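PDB 5UYT: Ice-binding protein from Flavobacteriaceae bacterium, which binds ice and probably acts as an antifreeze protein, through two ice-binding-like right-handed beta-solenoid domains carried on one chain. Local coordinates for residues A[325-330]-A[353-358]; A[307-312]-A[334-339]; A[10-15]-A[30-35]; A[108-113]-A[136-141]. One frame throughout, in Å; residues are numbered along the deposited sequence.

Interaction 1: residues A[325-330]-A[353-358]; sequences TLDAQG and ELINGA
Leu326 and Leu354 occupy equivalent places on successive coils of a right-handed beta-helix, where strands 323-327 and 351-355 run parallel, the axes of 325-327 and 353-355 inclined at 21° to each other. Backbone bonds join the two: Leu326 N donates to the carbonyl oxygen of Glu353, and Leu326 O accepts from Ile355 N. Beyond the strands, a type I' turn from Ile355 to Ala358 bends the second segment round, and Ile355 O takes both Ala328 N and Ala358 N, from opposite faces of its carbonyl plane.

Apolar contacts differ on the two faces. Inward, the leucines lie side by side and point the same way, with Leu326 CD1 3.8 Å from Leu354 CD2, and Ala328 CB meets Ala358 CB at 3.7 Å; Phe336 packs against Leu326 and both alanines. On the other face the Thr325 and Ile355 side chains cross at about a right angle, with Thr325 CG2 3.8 Å from Ile355 CG1.

The polar side-chain contact ties an Asx turn to the neighbouring type I' turn. Asp327 has CG anti to the backbone N (chi1 175°), which brings OD1 to the turn. Gln329 N bonds to that oxygen in the Asx turn, while Asn356 ND2 approaches it from the opposite face of the carboxylate, 2.9 Å from Asp327 OD1.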
loop_
_atom_site.group_PDB
_atom_site.type_symbol
_atom_site.label_atom_id
_atom_site.label_comp_id
_atom_site.label_asym_id
_atom_site.label_seq_id
_atom_site.Cartn_x
_atom_site.Cartn_y
_atom_site.Cartn_z
ATOM N N THR A 325 -6.374 1.754 -2.217
ATOM C CA THR A 325 -6.362 0.387 -2.713
ATOM C C THR A 325 -5.570 -0.507 -1.781
ATOM O O THR A 325 -4.510 -0.086 -1.237
ATOM C CB THR A 325 -5.738 0.350 -4.114
ATOM O OG1 THR A 325 -6.523 1.141 -5.017
ATOM C CG2 THR A 325 -5.621 -1.107 -4.634
ATOM N N LEU A 326 -6.114 -1.706 -1.550
ATOM C CA LEU A 326 -5.470 -2.725 -0.720
ATOM C C LEU A 326 -4.997 -3.858 -1.621
ATOM O O LEU A 326 -5.789 -4.490 -2.299
ATOM C CB LEU A 326 -6.444 -3.203 0.384
ATOM C CG LEU A 326 -7.025 -2.004 1.174
ATOM C CD1 LEU A 326 -8.062 -2.570 2.149
ATOM C CD2 LEU A 326 -5.920 -1.231 1.939
ATOM N N ASP A 327 -3.679 -4.105 -1.612
ATOM C CA ASP A 327 -3.031 -4.977 -2.585
ATOM C C ASP A 327 -2.492 -6.164 -1.802
ATOM O O ASP A 327 -1.526 -6.026 -1.027
ATOM C CB ASP A 327 -1.874 -4.176 -3.233
ATOM C CG ASP A 327 -1.012 -4.990 -4.182
ATOM O OD1 ASP A 327 -1.260 -6.195 -4.386
ATOM O OD2 ASP A 327 -0.028 -4.381 -4.726
ATOM N N ALA A 328 -3.095 -7.335 -2.004
ATOM C CA ALA A 328 -2.664 -8.553 -1.313
ATOM C C ALA A 328 -1.460 -9.244 -1.943
ATOM O O ALA A 328 -0.989 -10.234 -1.410
ATOM C CB ALA A 328 -3.837 -9.538 -1.167
ATOM N N GLN A 329 -0.979 -8.716 -3.079
ATOM C CA GLN A 329 0.196 -9.271 -3.766
ATOM C C GLN A 329 0.084 -10.779 -4.055
ATOM O O GLN A 329 1.091 -11.530 -4.031
ATOM C CB GLN A 329 1.493 -8.915 -3.009
ATOM C CG GLN A 329 1.605 -7.419 -2.682
ATOM C CD GLN A 329 2.962 -6.985 -2.082
ATOM O OE1 GLN A 329 3.529 -5.973 -2.498
ATOM N NE2 GLN A 329 3.448 -7.702 -1.092
ATOM N N GLY A 330 -1.122 -11.218 -4.392
ATOM C CA GLY A 330 -1.364 -12.609 -4.798
ATOM C C GLY A 330 -1.755 -13.555 -3.665
ATOM O O GLY A 330 -2.032 -14.727 -3.909
ATOM N N GLU A 353 -10.633 -0.013 -2.753
ATOM C CA GLU A 353 -10.583 -1.039 -3.774
ATOM C C GLU A 353 -9.593 -2.125 -3.391
ATOM O O GLU A 353 -8.661 -1.869 -2.633
ATOM C CB GLU A 353 -10.241 -0.419 -5.148
ATOM C CG GLU A 353 -11.275 0.651 -5.535
ATOM C CD GLU A 353 -12.680 0.132 -5.860
ATOM O OE1 GLU A 353 -12.841 -1.091 -6.105
ATOM O OE2 GLU A 353 -13.644 0.978 -5.907
ATOM N N LEU A 354 -9.846 -3.329 -3.886
ATOM C CA LEU A 354 -9.052 -4.498 -3.522
ATOM C C LEU A 354 -8.445 -5.067 -4.794
ATOM O O LEU A 354 -9.156 -5.242 -5.823
ATOM C CB LEU A 354 -9.964 -5.548 -2.862
ATOM C CG LEU A 354 -10.771 -5.025 -1.659
ATOM C CD1 LEU A 354 -11.664 -6.110 -1.057
ATOM C CD2 LEU A 354 -9.891 -4.473 -0.556
ATOM N N ILE A 355 -7.144 -5.351 -4.750
ATOM C CA ILE A 355 -6.464 -5.930 -5.907
ATOM C C ILE A 355 -5.583 -7.107 -5.529
ATOM O O ILE A 355 -5.219 -7.278 -4.365
ATOM C CB ILE A 355 -5.623 -4.908 -6.730
ATOM C CG1 ILE A 355 -4.390 -4.405 -5.939
ATOM C CG2 ILE A 355 -6.494 -3.744 -7.188
ATOM C CD1 ILE A 355 -3.433 -3.559 -6.781
ATOM N N ASN A 356 -5.256 -7.915 -6.538
ATOM C CA ASN A 356 -4.265 -8.998 -6.422
ATOM C C ASN A 356 -4.630 -9.980 -5.291
ATOM O O ASN A 356 -3.772 -10.415 -4.526
ATOM C CB ASN A 356 -2.849 -8.431 -6.247
ATOM C CG ASN A 356 -2.410 -7.600 -7.455
ATOM O OD1 ASN A 356 -2.833 -7.877 -8.576
ATOM N ND2 ASN A 356 -1.573 -6.583 -7.227
ATOM N N GLY A 357 -5.930 -10.289 -5.213
ATOM C CA GLY A 357 -6.391 -11.344 -4.322
ATOM C C GLY A 357 -6.973 -10.878 -2.998
ATOM O O GLY A 357 -7.553 -11.716 -2.254
ATOM N N ALA A 358 -6.826 -9.571 -2.699
ATOM C CA ALA A 358 -7.330 -9.011 -1.422
ATOM C C ALA A 358 -8.863 -9.193 -1.386
ATOM O O ALA A 358 -9.566 -8.979 -2.407
ATOM C CB ALA A 358 -6.967 -7.530 -1.282
#

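Interaction 2: residues A[307-312]-A[334-339]; sequences LTPHTY and AVFVIK
Pro309 lies over one face of the Phe336 ring, the two side chains alongside each other and pointing the same way. The CH-pi contact is off-centre: Pro309 CA stands 4.2 Å from the ring centroid, while Pro309 CG lies 3.9 Å from Phe336 CZ. The same CG presses on Ala334 CB at 3.4 Å, tighter than usual for two carbons. Phe336 has CG anti to its carbonyl carbon (chi1 -58°), and Phe336 CE1 comes within 3.4 Å of Thr308 C.

The Tyr312 ring is held between Leu307 CD1 on one face and His310 CB on the other, both offset toward its rim. Its hydroxyl oxygen accepts from Thr308 N at 2.9 Å and from His310 ND1, a donor whose ring plane is tilted from the bond, and also hydrogen-bonds to Asp47. Thr311 and Val337 lie side by side, pointing the same way, and Thr311 CG2 touches Lys339 CE at 3.8 Å; Lys339 NZ bonds to Leu289 O and Thr291.

The backbones carrying these side chains pair in parallel, as in a beta-solenoid: Tyr312 N donates to Val337 O at 2.8 Å and Tyr312 O accepts from Lys339 N. Strands 311-314 and 336-340 lie on successive coils, side by side in one wall, with strand 293-294 flanking the first and strand 363-367 the second, while Leu326, on strand 323-327 beside strand 305-307, packs on Leu307 and also on Phe336.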
loop_
_atom_site.group_PDB
_atom_site.type_symbol
_atom_site.label_atom_id
_atom_site.label_comp_id
_atom_site.label_asym_id
_atom_site.label_seq_id
_atom_site.Cartn_x
_atom_site.Cartn_y
_atom_site.Cartn_z
ATOM N N LEU A 307 -1.884 0.283 -0.382
ATOM C CA LEU A 307 -1.364 -0.367 0.813
ATOM C C LEU A 307 -1.186 -1.878 0.567
ATOM O O LEU A 307 -1.732 -2.434 -0.400
ATOM C CB LEU A 307 -2.301 -0.106 2.006
ATOM C CG LEU A 307 -2.526 1.387 2.363
ATOM C CD1 LEU A 307 -3.467 1.507 3.585
ATOM C CD2 LEU A 307 -1.201 2.129 2.612
ATOM N N THR A 308 -0.380 -2.507 1.434
ATOM C CA THR A 308 -0.042 -3.933 1.366
ATOM C C THR A 308 -0.337 -4.577 2.736
ATOM O O THR A 308 -0.676 -3.861 3.703
ATOM C CB THR A 308 1.438 -4.118 0.948
ATOM O OG1 THR A 308 2.280 -3.255 1.729
ATOM C CG2 THR A 308 1.609 -3.820 -0.545
ATOM N N PRO A 309 -0.257 -5.927 2.834
ATOM C CA PRO A 309 -0.732 -6.552 4.065
ATOM C C PRO A 309 0.157 -6.214 5.279
ATOM O O PRO A 309 1.329 -6.630 5.338
ATOM C CB PRO A 309 -0.672 -8.065 3.751
ATOM C CG PRO A 309 -0.817 -8.114 2.268
ATOM C CD PRO A 309 -0.001 -6.937 1.790
ATOM N N HIS A 310 -0.417 -5.432 6.204
ATOM C CA HIS A 310 0.283 -4.876 7.373
ATOM C C HIS A 310 -0.786 -4.391 8.360
ATOM O O HIS A 310 -1.955 -4.251 7.998
ATOM C CB HIS A 310 1.102 -3.621 7.004
ATOM C CG HIS A 310 2.344 -3.890 6.201
ATOM N ND1 HIS A 310 2.421 -3.602 4.855
ATOM C CD2 HIS A 310 3.555 -4.387 6.552
ATOM C CE1 HIS A 310 3.629 -3.908 4.406
ATOM N NE2 HIS A 310 4.335 -4.402 5.412
ATOM N N THR A 311 -0.331 -4.046 9.561
ATOM C CA THR A 311 -1.089 -3.216 10.458
ATOM C C THR A 311 -0.592 -1.768 10.292
ATOM O O THR A 311 0.583 -1.482 10.560
ATOM C CB THR A 311 -0.870 -3.659 11.901
ATOM O OG1 THR A 311 -1.311 -5.016 12.067
ATOM C CG2 THR A 311 -1.668 -2.749 12.854
ATOM N N TYR A 312 -1.492 -0.864 9.906
ATOM C CA TYR A 312 -1.131 0.553 9.699
ATOM C C TYR A 312 -1.672 1.380 10.835
ATOM O O TYR A 312 -2.715 1.036 11.409
ATOM C CB TYR A 312 -1.776 1.062 8.409
ATOM C CG TYR A 312 -1.148 0.443 7.190
ATOM C CD1 TYR A 312 0.063 0.944 6.689
ATOM C CD2 TYR A 312 -1.723 -0.676 6.563
ATOM C CE1 TYR A 312 0.671 0.371 5.570
ATOM C CE2 TYR A 312 -1.119 -1.255 5.445
ATOM C CZ TYR A 312 0.074 -0.724 4.955
ATOM O OH TYR A 312 0.725 -1.271 3.857
ATOM N N ALA A 334 -4.283 -12.734 2.839
ATOM C CA ALA A 334 -3.649 -11.557 3.438
ATOM C C ALA A 334 -4.669 -10.723 4.232
ATOM O O ALA A 334 -5.792 -10.514 3.787
ATOM C CB ALA A 334 -3.027 -10.685 2.352
ATOM N N VAL A 335 -4.235 -10.189 5.375
ATOM C CA VAL A 335 -5.088 -9.381 6.257
ATOM C C VAL A 335 -4.512 -7.943 6.281
ATOM O O VAL A 335 -3.274 -7.741 6.278
ATOM C CB VAL A 335 -5.046 -9.937 7.699
ATOM C CG1 VAL A 335 -5.675 -8.961 8.712
ATOM C CG2 VAL A 335 -5.730 -11.297 7.766
ATOM N N PHE A 336 -5.414 -6.971 6.328
ATOM C CA PHE A 336 -5.045 -5.569 6.416
ATOM C C PHE A 336 -5.732 -5.010 7.640
ATOM O O PHE A 336 -6.969 -5.142 7.784
ATOM C CB PHE A 336 -5.581 -4.816 5.201
ATOM C CG PHE A 336 -5.100 -5.360 3.886
ATOM C CD1 PHE A 336 -4.056 -4.720 3.213
ATOM C CD2 PHE A 336 -5.702 -6.491 3.311
ATOM C CE1 PHE A 336 -3.620 -5.210 1.973
ATOM C CE2 PHE A 336 -5.261 -6.975 2.073
ATOM C CZ PHE A 336 -4.231 -6.341 1.414
ATOM N N VAL A 337 -4.975 -4.370 8.524
ATOM C CA VAL A 337 -5.609 -3.697 9.646
ATOM C C VAL A 337 -5.234 -2.222 9.596
ATOM O O VAL A 337 -4.062 -1.882 9.482
ATOM C CB VAL A 337 -5.212 -4.324 11.001
ATOM C CG1 VAL A 337 -5.686 -3.434 12.164
ATOM C CG2 VAL A 337 -5.813 -5.743 11.144
ATOM N N ILE A 338 -6.235 -1.346 9.674
ATOM C CA ILE A 338 -5.991 0.122 9.607
ATOM C C ILE A 338 -6.495 0.723 10.916
ATOM O O ILE A 338 -7.700 0.741 11.170
ATOM C CB ILE A 338 -6.702 0.746 8.374
ATOM C CG1 ILE A 338 -6.080 0.105 7.108
ATOM C CG2 ILE A 338 -6.478 2.275 8.333
ATOM C CD1 ILE A 338 -6.798 0.417 5.815
ATOM N N LYS A 339 -5.570 1.125 11.783
ATOM C CA LYS A 339 -5.922 1.697 13.084
ATOM C C LYS A 339 -5.956 3.216 12.898
ATOM O O LYS A 339 -4.981 3.808 12.404
ATOM C CB LYS A 339 -4.839 1.359 14.134
ATOM C CG LYS A 339 -4.609 -0.124 14.369
ATOM C CD LYS A 339 -3.750 -0.363 15.618
ATOM C CE LYS A 339 -2.310 0.009 15.332
ATOM N NZ LYS A 339 -1.475 -0.230 16.546
#

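Interaction 3: residues A[10-15]-A[30-35]; sequences ANFALF and TGDVGT
Phe12 and Asp32 pair in parallel, but by Leu14 and Val33 the register has slipped by one residue, a beta bulge at a corner of the right-handed beta-helix. The slip places two donors on one acceptor: Asp32 O takes Ala13 N at 2.7 Å and, weakly, Leu14 N. Before it, Asp32 N meets Asn11 O in the carbonyl plane, on a lone pair; after it, Gly34 N bonds to Leu14 O.

Among the side chains, Phe12 and Asp32 carry the contact. The methylene of Asp32 sits over one face of the Phe12 ring, its CB 3.8 Å from the ring centroid, and the carboxylate stands perpendicular to the ring (90° between planes). Phe15 CD1 approaches the opposite face near its rim, so the ring has neighbours on both faces. Asp32 has CG anti to its carbonyl carbon (chi1 -69°), and its OD1 accepts from Val49 N, its OD2 from Gln51 NE2. Helix 55-73 closes over the two phenylalanines through Ala60, whereas Leu14 and Val33 face the other way, both onto Phe43.

Glycine suits both of its positions here. At Gly31 a side chain would run into Ala13 N, and at Gly34 it would crowd the Phe12 ring, whose CE1 already lies 3.8 Å from Gly34 N.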
loop_
_atom_site.group_PDB
_atom_site.type_symbol
_atom_site.label_atom_id
_atom_site.label_comp_id
_atom_site.label_asym_id
_atom_site.label_seq_id
_atom_site.Cartn_x
_atom_site.Cartn_y
_atom_site.Cartn_z
ATOM N N ALA A 10 17.146 -4.308 0.393
ATOM C CA ALA A 10 15.875 -4.780 -0.225
ATOM C C ALA A 10 14.608 -4.171 0.387
ATOM O O ALA A 10 13.570 -4.093 -0.287
ATOM C CB ALA A 10 15.791 -6.305 -0.185
ATOM N N ASN A 11 14.673 -3.760 1.663
ATOM C CA ASN A 11 13.502 -3.177 2.359
ATOM C C ASN A 11 13.063 -1.843 1.780
ATOM O O ASN A 11 11.944 -1.397 2.012
ATOM C CB ASN A 11 13.806 -3.001 3.859
ATOM C CG ASN A 11 14.026 -4.323 4.564
ATOM O OD1 ASN A 11 13.249 -5.262 4.412
ATOM N ND2 ASN A 11 15.079 -4.403 5.338
ATOM N N PHE A 12 13.949 -1.216 1.010
ATOM C CA PHE A 12 13.773 0.160 0.584
ATOM C C PHE A 12 13.278 0.297 -0.845
ATOM O O PHE A 12 13.653 -0.486 -1.712
ATOM C CB PHE A 12 15.110 0.921 0.728
ATOM C CG PHE A 12 15.469 1.209 2.144
ATOM C CD1 PHE A 12 15.189 2.456 2.703
ATOM C CD2 PHE A 12 16.076 0.231 2.931
ATOM C CE1 PHE A 12 15.504 2.731 4.019
ATOM C CE2 PHE A 12 16.394 0.497 4.263
ATOM C CZ PHE A 12 16.110 1.751 4.806
ATOM N N ALA A 13 12.463 1.325 -1.062
ATOM C CA ALA A 13 12.174 1.864 -2.385
ATOM C C ALA A 13 13.204 2.921 -2.776
ATOM O O ALA A 13 13.649 2.949 -3.937
ATOM C CB ALA A 13 10.784 2.497 -2.406
ATOM N N LEU A 14 13.551 3.801 -1.828
ATOM C CA LEU A 14 14.507 4.894 -2.066
ATOM C C LEU A 14 15.488 4.889 -0.900
ATOM O O LEU A 14 15.070 4.946 0.263
ATOM C CB LEU A 14 13.792 6.257 -2.082
ATOM C CG LEU A 14 12.638 6.429 -3.080
ATOM C CD1 LEU A 14 11.903 7.759 -2.843
ATOM C CD2 LEU A 14 13.197 6.364 -4.505
ATOM N N PHE A 15 16.781 4.822 -1.199
ATOM C CA PHE A 15 17.767 4.813 -0.133
ATOM C C PHE A 15 19.105 5.386 -0.581
ATOM O O PHE A 15 19.602 5.047 -1.660
ATOM C CB PHE A 15 17.999 3.400 0.421
ATOM C CG PHE A 15 19.123 3.343 1.425
ATOM C CD1 PHE A 15 18.910 3.751 2.738
ATOM C CD2 PHE A 15 20.398 2.935 1.052
ATOM C CE1 PHE A 15 19.947 3.740 3.658
ATOM C CE2 PHE A 15 21.450 2.922 1.967
ATOM C CZ PHE A 15 21.224 3.324 3.276
ATOM N N THR A 30 6.056 2.515 -2.422
ATOM C CA THR A 30 5.940 1.264 -1.673
ATOM C C THR A 30 7.338 0.740 -1.388
ATOM O O THR A 30 8.048 0.350 -2.302
ATOM C CB THR A 30 5.148 0.191 -2.436
ATOM O OG1 THR A 30 3.865 0.720 -2.762
ATOM C CG2 THR A 30 4.972 -1.082 -1.542
ATOM N N GLY A 31 7.682 0.690 -0.110
ATOM C CA GLY A 31 9.024 0.342 0.347
ATOM C C GLY A 31 9.465 1.393 1.352
ATOM O O GLY A 31 8.915 2.522 1.380
ATOM N N ASP A 32 10.491 1.069 2.138
ATOM C CA ASP A 32 11.048 2.078 3.032
ATOM C C ASP A 32 11.703 3.215 2.222
ATOM O O ASP A 32 12.143 3.020 1.070
ATOM C CB ASP A 32 12.036 1.463 4.025
ATOM C CG ASP A 32 11.376 0.552 5.057
ATOM O OD1 ASP A 32 10.129 0.417 5.063
ATOM O OD2 ASP A 32 12.126 -0.051 5.866
ATOM N N VAL A 33 11.844 4.374 2.873
ATOM C CA VAL A 33 12.503 5.552 2.295
ATOM C C VAL A 33 13.500 6.031 3.335
ATOM O O VAL A 33 13.154 6.203 4.506
ATOM C CB VAL A 33 11.477 6.683 2.024
ATOM C CG1 VAL A 33 12.188 7.992 1.630
ATOM C CG2 VAL A 33 10.472 6.252 0.951
ATOM N N GLY A 34 14.739 6.262 2.938
ATOM C CA GLY A 34 15.662 6.697 3.956
ATOM C C GLY A 34 17.034 7.120 3.524
ATOM O O GLY A 34 17.409 7.006 2.345
ATOM N N THR A 35 17.772 7.615 4.509
ATOM C CA THR A 35 19.158 7.998 4.326
ATOM C C THR A 35 19.907 7.695 5.622
ATOM O O THR A 35 19.374 7.858 6.722
ATOM C CB THR A 35 19.279 9.488 3.921
ATOM O OG1 THR A 35 20.576 9.992 4.276
ATOM C CG2 THR A 35 18.169 10.341 4.604
#

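Interaction 4: residues A[108-113]-A[136-141]; sequences TLDGGG and LLTNGA
Asp110 OD1 is gripped by two N-H groups, one from each segment. Asn139 ND2 donates to Asp110 OD1 at 2.8 Å, on the syn side of the carboxylate and 21° out of its plane, with the oxygen lying close to the plane of the amide. Gly112 N reaches the same atom from well above the carboxylate plane, completing an Asx turn. Asp110 and Asn139 lie side by side and point the same way, their flat groups 44° apart; in both, CG is anti to the backbone N (chi1 167° in Asp110), so the side chains run alongside each other and ND2 comes across to OD1. The two bonds, both to OD1, would restrain the rotation of the carboxylate.

A second shared acceptor is Thr138 O, which takes Gly111 N at 2.9 Å and Ala141 N from opposite faces of its carbonyl plane. The type I' turn from Thr138 to Ala141 ends a strand of one beta-solenoid coil beside Gly111 of the previous coil, as strands 106-110 and 134-138 stack in parallel. Gly111 fits this closeness, since a side chain there would collide with Ala141 N and Asn139 O. Further along, Gly113 N bonds to Asn139 O.

On the strands, Leu109 crosses Leu137 obliquely, with Leu109 CD1 4.0 Å from Leu137 CD2, and Phe119 and Phe121 pack on Leu109 from within the coil. Across the other face the Thr108 and Thr138 side chains meet at about a right angle, Thr108 CG2 lying 3.6 Å from Thr138 OG1 and 3.7 Å from Thr138 CG2.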
loop_
_atom_site.group_PDB
_atom_site.type_symbol
_atom_site.label_atom_id
_atom_site.label_comp_id
_atom_site.label_asym_id
_atom_site.label_seq_id
_atom_site.Cartn_x
_atom_site.Cartn_y
_atom_site.Cartn_z
ATOM N N THR A 108 13.053 -3.531 -24.280
ATOM C CA THR A 108 12.363 -4.735 -23.786
ATOM C C THR A 108 13.362 -5.736 -23.215
ATOM O O THR A 108 14.364 -6.064 -23.856
ATOM C CB THR A 108 11.473 -5.385 -24.882
ATOM O OG1 THR A 108 10.501 -4.430 -25.314
ATOM C CG2 THR A 108 10.750 -6.635 -24.373
ATOM N N LEU A 109 13.091 -6.213 -21.999
ATOM C CA LEU A 109 13.914 -7.258 -21.392
ATOM C C LEU A 109 13.104 -8.552 -21.412
ATOM O O LEU A 109 12.031 -8.660 -20.781
ATOM C CB LEU A 109 14.351 -6.859 -19.966
ATOM C CG LEU A 109 14.917 -5.444 -19.822
ATOM C CD1 LEU A 109 15.356 -5.171 -18.392
ATOM C CD2 LEU A 109 16.075 -5.185 -20.800
ATOM N N ASP A 110 13.632 -9.522 -22.151
ATOM C CA ASP A 110 12.919 -10.747 -22.512
ATOM C C ASP A 110 13.534 -11.898 -21.733
ATOM O O ASP A 110 14.737 -12.204 -21.862
ATOM C CB ASP A 110 13.039 -10.920 -24.035
ATOM C CG ASP A 110 12.631 -12.305 -24.545
ATOM O OD1 ASP A 110 12.167 -13.196 -23.802
ATOM O OD2 ASP A 110 12.862 -12.516 -25.762
ATOM N N GLY A 111 12.715 -12.519 -20.896
ATOM C CA GLY A 111 13.203 -13.518 -19.956
ATOM C C GLY A 111 13.442 -14.890 -20.570
ATOM O O GLY A 111 13.871 -15.809 -19.874
ATOM N N GLY A 112 13.147 -15.033 -21.862
ATOM C CA GLY A 112 13.343 -16.305 -22.561
ATOM C C GLY A 112 12.552 -17.468 -21.981
ATOM O O GLY A 112 12.905 -18.635 -22.187
ATOM N N GLY A 113 11.484 -17.157 -21.250
ATOM C CA GLY A 113 10.664 -18.169 -20.603
ATOM C C GLY A 113 11.237 -18.679 -19.300
ATOM O O GLY A 113 10.792 -19.707 -18.781
ATOM N N LEU A 136 10.417 -2.273 -20.599
ATOM C CA LEU A 136 9.331 -3.251 -20.555
ATOM C C LEU A 136 9.895 -4.631 -20.237
ATOM O O LEU A 136 11.038 -4.949 -20.618
ATOM C CB LEU A 136 8.604 -3.307 -21.908
ATOM C CG LEU A 136 8.162 -1.987 -22.550
ATOM C CD1 LEU A 136 7.637 -2.202 -23.963
ATOM C CD2 LEU A 136 7.107 -1.284 -21.706
ATOM N N LEU A 137 9.108 -5.433 -19.506
ATOM C CA LEU A 137 9.486 -6.807 -19.208
ATOM C C LEU A 137 8.573 -7.788 -19.941
ATOM O O LEU A 137 7.348 -7.592 -20.018
ATOM C CB LEU A 137 9.445 -7.094 -17.695
ATOM C CG LEU A 137 10.184 -6.109 -16.785
ATOM C CD1 LEU A 137 9.903 -6.439 -15.316
ATOM C CD2 LEU A 137 11.687 -6.054 -17.099
ATOM N N THR A 138 9.161 -8.851 -20.484
ATOM C CA THR A 138 8.342 -9.875 -21.139
ATOM C C THR A 138 8.856 -11.282 -20.889
ATOM O O THR A 138 10.026 -11.488 -20.521
ATOM C CB THR A 138 8.283 -9.709 -22.672
ATOM O OG1 THR A 138 9.609 -9.833 -23.219
ATOM C CG2 THR A 138 7.730 -8.387 -23.050
ATOM N N ASN A 139 7.958 -12.245 -21.100
ATOM C CA ASN A 139 8.370 -13.621 -21.299
ATOM C C ASN A 139 9.156 -14.108 -20.084
ATOM O O ASN A 139 10.213 -14.735 -20.200
ATOM C CB ASN A 139 9.182 -13.708 -22.614
ATOM C CG ASN A 139 9.310 -15.126 -23.133
ATOM O OD1 ASN A 139 8.448 -15.981 -22.880
ATOM N ND2 ASN A 139 10.387 -15.385 -23.877
ATOM N N GLY A 140 8.628 -13.794 -18.907
ATOM C CA GLY A 140 9.196 -14.294 -17.673
ATOM C C GLY A 140 10.121 -13.357 -16.918
ATOM O O GLY A 140 10.321 -13.572 -15.718
ATOM N N ALA A 141 10.675 -12.327 -17.584
ATOM C CA ALA A 141 11.594 -11.365 -16.921
ATOM C C ALA A 141 10.924 -10.679 -15.725
ATOM O O ALA A 141 9.802 -10.187 -15.852
ATOM C CB ALA A 141 12.090 -10.302 -17.910
#

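Along the chain the order is interaction 3, interaction 4, then interactions 2 and 1, whose segments alternate. Interaction 4 lies in the first ice-binding-like range, interactions 1 and 2 in the second. These last two touch, with centres about 11 Å apart: Leu307, the first residue of interaction 2, ends strand 305-307, which pairs with strand 323-327 of interaction 1. Interaction 3 comes within about 4 Å of interaction 2 at the nearest atoms, where the two solenoids meet, whereas the centre of interaction 4 is about 32 Å from that of interaction 2. Interactions 1 and 4 are parallel pairs, each joined by an Asp-Asn side-chain hydrogen bond beside a type I' turn, consistent with two similar solenoids.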